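Local coordinates for protein putative 6-pyruvoyl tetrahydrobiopterin synthase (PDB 2G64) that probably converts 7,8-dihydroneopterin triphosphate into 6-pyruvoyl tetrahydropterin with loss of triphosphate, a zinc-dependent step in making tetrahydrobiopterin, at residues A[91-94]-A[95-99]; A[128-131]-A[132-135]. The protein carries 1 engineered substitution. All coordinates share one frame; numbering follows the deposited sequence.

Interaction 1: residues A[91-94]-A[95-99]; sequences VEFF and KTTVS
Glu92 and Lys95 lean across each other on the outer side of a single turn of chain. The glutamate bends at chi2 (69°) and the lysine at chi4 (59°), and these two bends bring OE1 of Glu92 to 3.2 Å from NZ of Lys95, a salt bridge with a weak hydrogen bond; NZ also reaches the backbone oxygen of Lys89, again weakly. Beneath the pair, Lys95 N donates to Glu92 O at 3.0 Å. Next along, the Phe93 ring brings its CE2 atom to 3.8 Å from CB of Thr97, while a water over one face of the ring ties Phe93 O to the hydroxyls of Thr96 and Thr97; a second water joins Glu92 O to Thr96 OG1. CD2 of Phe93 sits 3.5 Å above the Phe94 ring, over its centre. CD1 of Phe94 lies 3.6 Å from CA of Ser99, and Thr97 O and Val98 O sit at the ring's edge. Tyr107 of helix 101-115 meets both phenyl rings. Ser99 OG bonds to Asp88 and to ND1 of the zinc ligand His19. The chemistry is therefore split: an exposed ion pair and water-bridged carbonyls hold the outside of the turn, and buried Phe94 leads to a serine that probably helps orient a metal-binding histidine.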
loop_
_atom_site.group_PDB
_atom_site.type_symbol
_atom_site.label_atom_id
_atom_site.label_comp_id
_atom_site.label_asym_id
_atom_site.label_seq_id
_atom_site.Cartn_x
_atom_site.Cartn_y
_atom_site.Cartn_z
ATOM N N VAL A 91 -30.169 -5.057 2.962
ATOM C CA VAL A 91 -30.272 -3.647 2.657
ATOM C C VAL A 91 -31.400 -3.433 1.644
ATOM O O VAL A 91 -31.353 -3.925 0.512
ATOM C CB VAL A 91 -28.919 -3.056 2.130
ATOM C CG1 VAL A 91 -29.010 -1.528 1.963
ATOM C CG2 VAL A 91 -27.781 -3.406 3.100
ATOM N N GLU A 92 -32.428 -2.707 2.076
ATOM C CA GLU A 92 -33.646 -2.635 1.303
ATOM C C GLU A 92 -33.369 -2.151 -0.112
ATOM O O GLU A 92 -33.928 -2.686 -1.090
ATOM C CB GLU A 92 -34.683 -1.750 1.990
ATOM C CG GLU A 92 -36.049 -1.853 1.373
ATOM C CD GLU A 92 -36.723 -3.211 1.621
ATOM O OE1 GLU A 92 -36.281 -3.976 2.517
ATOM O OE2 GLU A 92 -37.714 -3.505 0.916
ATOM N N PHE A 93 -32.485 -1.169 -0.219
ATOM C CA PHE A 93 -32.162 -0.552 -1.505
ATOM C C PHE A 93 -31.790 -1.585 -2.586
ATOM O O PHE A 93 -32.166 -1.460 -3.769
ATOM C CB PHE A 93 -31.015 0.451 -1.337
ATOM C CG PHE A 93 -30.579 1.076 -2.633
ATOM C CD1 PHE A 93 -31.274 2.146 -3.181
ATOM C CD2 PHE A 93 -29.471 0.577 -3.311
ATOM C CE1 PHE A 93 -30.857 2.720 -4.394
ATOM C CE2 PHE A 93 -29.054 1.121 -4.511
ATOM C CZ PHE A 93 -29.747 2.208 -5.063
ATOM N N PHE A 94 -31.020 -2.591 -2.182
ATOM C CA PHE A 94 -30.495 -3.561 -3.150
ATOM C C PHE A 94 -31.469 -4.664 -3.530
ATOM O O PHE A 94 -31.202 -5.477 -4.424
ATOM C CB PHE A 94 -29.135 -4.112 -2.674
ATOM C CG PHE A 94 -28.067 -3.057 -2.623
ATOM C CD1 PHE A 94 -27.523 -2.534 -3.815
ATOM C CD2 PHE A 94 -27.645 -2.541 -1.402
ATOM C CE1 PHE A 94 -26.555 -1.519 -3.781
ATOM C CE2 PHE A 94 -26.681 -1.530 -1.364
ATOM C CZ PHE A 94 -26.132 -1.024 -2.558
ATOM N N LYS A 95 -32.629 -4.690 -2.886
ATOM C CA LYS A 95 -33.696 -5.586 -3.376
ATOM C C LYS A 95 -34.168 -5.235 -4.800
ATOM O O LYS A 95 -34.675 -6.092 -5.530
ATOM C CB LYS A 95 -34.887 -5.571 -2.402
ATOM C CG LYS A 95 -34.548 -6.181 -1.041
ATOM C CD LYS A 95 -35.800 -6.375 -0.194
ATOM C CE LYS A 95 -35.509 -7.212 1.048
ATOM N NZ LYS A 95 -34.467 -6.604 1.926
ATOM N N THR A 96 -34.008 -3.975 -5.190
ATOM C CA THR A 96 -34.569 -3.493 -6.457
ATOM C C THR A 96 -33.551 -2.799 -7.372
ATOM O O THR A 96 -33.894 -2.364 -8.481
ATOM C CB THR A 96 -35.782 -2.545 -6.203
ATOM O OG1 THR A 96 -35.389 -1.518 -5.283
ATOM C CG2 THR A 96 -36.956 -3.349 -5.587
ATOM N N THR A 97 -32.290 -2.718 -6.925
ATOM C CA THR A 97 -31.228 -2.194 -7.765
ATOM C C THR A 97 -30.041 -3.140 -7.557
ATOM O O THR A 97 -29.708 -3.464 -6.402
ATOM C CB THR A 97 -30.844 -0.745 -7.345
ATOM O OG1 THR A 97 -31.965 0.147 -7.557
ATOM C CG2 THR A 97 -29.608 -0.251 -8.138
ATOM N N VAL A 98 -29.465 -3.628 -8.658
ATOM C CA VAL A 98 -28.384 -4.615 -8.605
ATOM C C VAL A 98 -27.191 -4.087 -7.806
ATOM O O VAL A 98 -26.832 -2.919 -7.924
ATOM C CB VAL A 98 -27.943 -5.027 -10.040
ATOM C CG1 VAL A 98 -27.193 -3.886 -10.764
ATOM C CG2 VAL A 98 -27.129 -6.306 -10.010
ATOM N N SER A 99 -26.567 -4.942 -7.003
ATOM C CA SER A 99 -25.484 -4.487 -6.121
ATOM C C SER A 99 -24.082 -4.448 -6.791
ATOM O O SER A 99 -23.061 -4.805 -6.175
ATOM C CB SER A 99 -25.451 -5.376 -4.867
ATOM O OG SER A 99 -25.170 -6.726 -5.239
HETATM O O HOH W 1 -35.950 -1.784 -2.761
HETATM O O HOH W 2 -33.403 0.377 -5.281
#

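Interaction 2: residues A[128-131]-A[132-135]; sequences EETP and KNIF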
loop_
_atom_site.group_PDB
_atom_site.type_symbol
_atom_site.label_atom_id
_atom_site.label_comp_id
_atom_site.label_asym_id
_atom_site.label_seq_id
_atom_site.Cartn_x
_atom_site.Cartn_y
_atom_site.Cartn_z
ATOM N N GLU A 128 -13.834 1.126 -3.626
ATOM C CA GLU A 128 -12.906 0.141 -4.187
ATOM C C GLU A 128 -13.433 -1.229 -3.795
ATOM O O GLU A 128 -13.400 -1.617 -2.629
ATOM C CB GLU A 128 -11.477 0.362 -3.676
ATOM C CG GLU A 128 -10.974 1.811 -3.819
ATOM C CD GLU A 128 -9.498 2.004 -3.498
ATOM O OE1 GLU A 128 -8.894 1.121 -2.853
ATOM O OE2 GLU A 128 -8.947 3.062 -3.888
ATOM N N GLU A 129 -13.944 -1.941 -4.779
ATOM C CA GLU A 129 -14.479 -3.272 -4.577
ATOM C C GLU A 129 -13.350 -4.259 -4.246
ATOM O O GLU A 129 -13.509 -5.121 -3.383
ATOM C CB GLU A 129 -15.179 -3.650 -5.864
ATOM C CG GLU A 129 -15.606 -5.050 -6.015
ATOM C CD GLU A 129 -16.001 -5.280 -7.455
ATOM O OE1 GLU A 129 -15.201 -5.878 -8.200
ATOM O OE2 GLU A 129 -17.077 -4.791 -7.851
ATOM N N THR A 130 -12.231 -4.116 -4.956
ATOM C CA THR A 130 -10.945 -4.702 -4.582
ATOM C C THR A 130 -9.893 -3.640 -4.893
ATOM O O THR A 130 -10.211 -2.597 -5.465
ATOM C CB THR A 130 -10.613 -5.955 -5.417
ATOM O OG1 THR A 130 -10.235 -5.548 -6.726
ATOM C CG2 THR A 130 -11.825 -6.919 -5.502
ATOM N N PRO A 131 -8.643 -3.888 -4.504
ATOM C CA PRO A 131 -7.581 -2.927 -4.820
ATOM C C PRO A 131 -7.413 -2.650 -6.309
ATOM O O PRO A 131 -6.782 -1.661 -6.686
ATOM C CB PRO A 131 -6.320 -3.565 -4.194
ATOM C CG PRO A 131 -6.895 -4.422 -3.045
ATOM C CD PRO A 131 -8.147 -5.015 -3.684
ATOM N N LYS A 132 -7.999 -3.485 -7.151
ATOM C CA LYS A 132 -7.828 -3.379 -8.590
ATOM C C LYS A 132 -9.034 -2.812 -9.338
ATOM O O LYS A 132 -8.922 -2.526 -10.532
ATOM C CB LYS A 132 -7.496 -4.742 -9.202
ATOM C CG LYS A 132 -6.095 -5.260 -8.877
ATOM C CD LYS A 132 -6.002 -6.770 -9.104
ATOM C CE LYS A 132 -6.344 -7.166 -10.536
ATOM N NZ LYS A 132 -5.195 -6.968 -11.473
ATOM N N ASN A 133 -10.175 -2.681 -8.655
ATOM C CA ASN A 133 -11.448 -2.301 -9.292
ATOM C C ASN A 133 -12.039 -1.137 -8.496
ATOM O O ASN A 133 -12.510 -1.334 -7.369
ATOM C CB ASN A 133 -12.455 -3.464 -9.256
ATOM C CG ASN A 133 -12.017 -4.664 -10.086
ATOM O OD1 ASN A 133 -11.488 -4.512 -11.178
ATOM N ND2 ASN A 133 -12.273 -5.864 -9.578
ATOM N N ILE A 134 -11.999 0.062 -9.079
ATOM C CA ILE A 134 -12.291 1.304 -8.360
ATOM C C ILE A 134 -13.416 2.072 -9.062
ATOM O O ILE A 134 -13.356 2.275 -10.275
ATOM C CB ILE A 134 -11.026 2.196 -8.307
ATOM C CG1 ILE A 134 -9.884 1.473 -7.581
ATOM C CG2 ILE A 134 -11.324 3.530 -7.626
ATOM C CD1 ILE A 134 -8.882 0.780 -8.502
ATOM N N PHE A 135 -14.406 2.529 -8.290
ATOM C CA PHE A 135 -15.568 3.260 -8.844
ATOM C C PHE A 135 -15.789 4.601 -8.160
ATOM O O PHE A 135 -15.611 4.717 -6.934
ATOM C CB PHE A 135 -16.821 2.399 -8.693
ATOM C CG PHE A 135 -16.649 1.034 -9.288
ATOM C CD1 PHE A 135 -17.120 0.760 -10.559
ATOM C CD2 PHE A 135 -15.945 0.047 -8.595
ATOM C CE1 PHE A 135 -16.920 -0.493 -11.148
ATOM C CE2 PHE A 135 -15.735 -1.216 -9.185
ATOM C CZ PHE A 135 -16.229 -1.475 -10.459
#
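With chi1 at 169°, Glu129 sends CG trans to its own nitrogen and, extended beyond, carries its carboxylate over to Asn133, whose chi1 of -65° sets CG beside its backbone N. The two side chains cross at a slant, carboxylate and amide planes 72° apart, and ND2 of Asn133 gives OE1 of Glu129 a weak, bent hydrogen bond of 3.2 Å. OE2 of Glu129 shares a hydrogen bond with OG of Ser101 and lies 4.0 Å from CE2 of Phe135. Each oxygen thus has a polar partner, Ser101 for OE2 and, more weakly, Asn133 for OE1.

The backbone here is a tight hairpin. A type I turn runs from Thr130 to Asn133, closed by Asn133 N to Thr130 O at 3.2 Å; inside it, the Thr130 hydroxyl OG1 accepts from Lys132 N at 3.1 Å. Glu129 N donates to Asn133 O at 3.0 Å. The register slips by one residue between Glu128 and Thr130, a beta bulge at Glu129, whose side chain points toward 132-135. On the sheet face opposite to that of Thr130 and Asn133, Glu128 and Ile134 lie side by side, pointing the same way, CG of Glu128 3.9 Å from CG1 of Ile134.

Glu129 is probably part of the active-site charge relay, and its side chain packs on His46, a zinc ligand. Arg11 of a second subunit bonds to OD1 of Asn133, while Asn47 of a third subunit bonds to Glu129 O. The hairpin joins strands 122-128 and 133-137, with strand 44-57 beside Glu128 and helix 101-115 against Phe135. Strand 133-137 is outermost within the chain, yet residues 133-135 pair antiparallel with a strand of the second subunit, and the sheet runs on across the interface.

Interaction 1 comes first along the chain, in the loop between helices 87-90 and 101-115; interaction 2 follows after that helix, at the hairpin between the last two strands of the sheet. Their centres are about 20 Å apart and their nearest atoms about 6 Å, with no direct touch. Helix 101-115 links them: Tyr107 and Val104 pack on the phenylalanines of 91-94, and Ser101, the first residue of that helix, hydrogen-bonds to Glu129. Both converge on the zinc site, one through His19 and the other beside His46, while residues 133-135 carry the sheet into a neighbouring subunit of the hexamer.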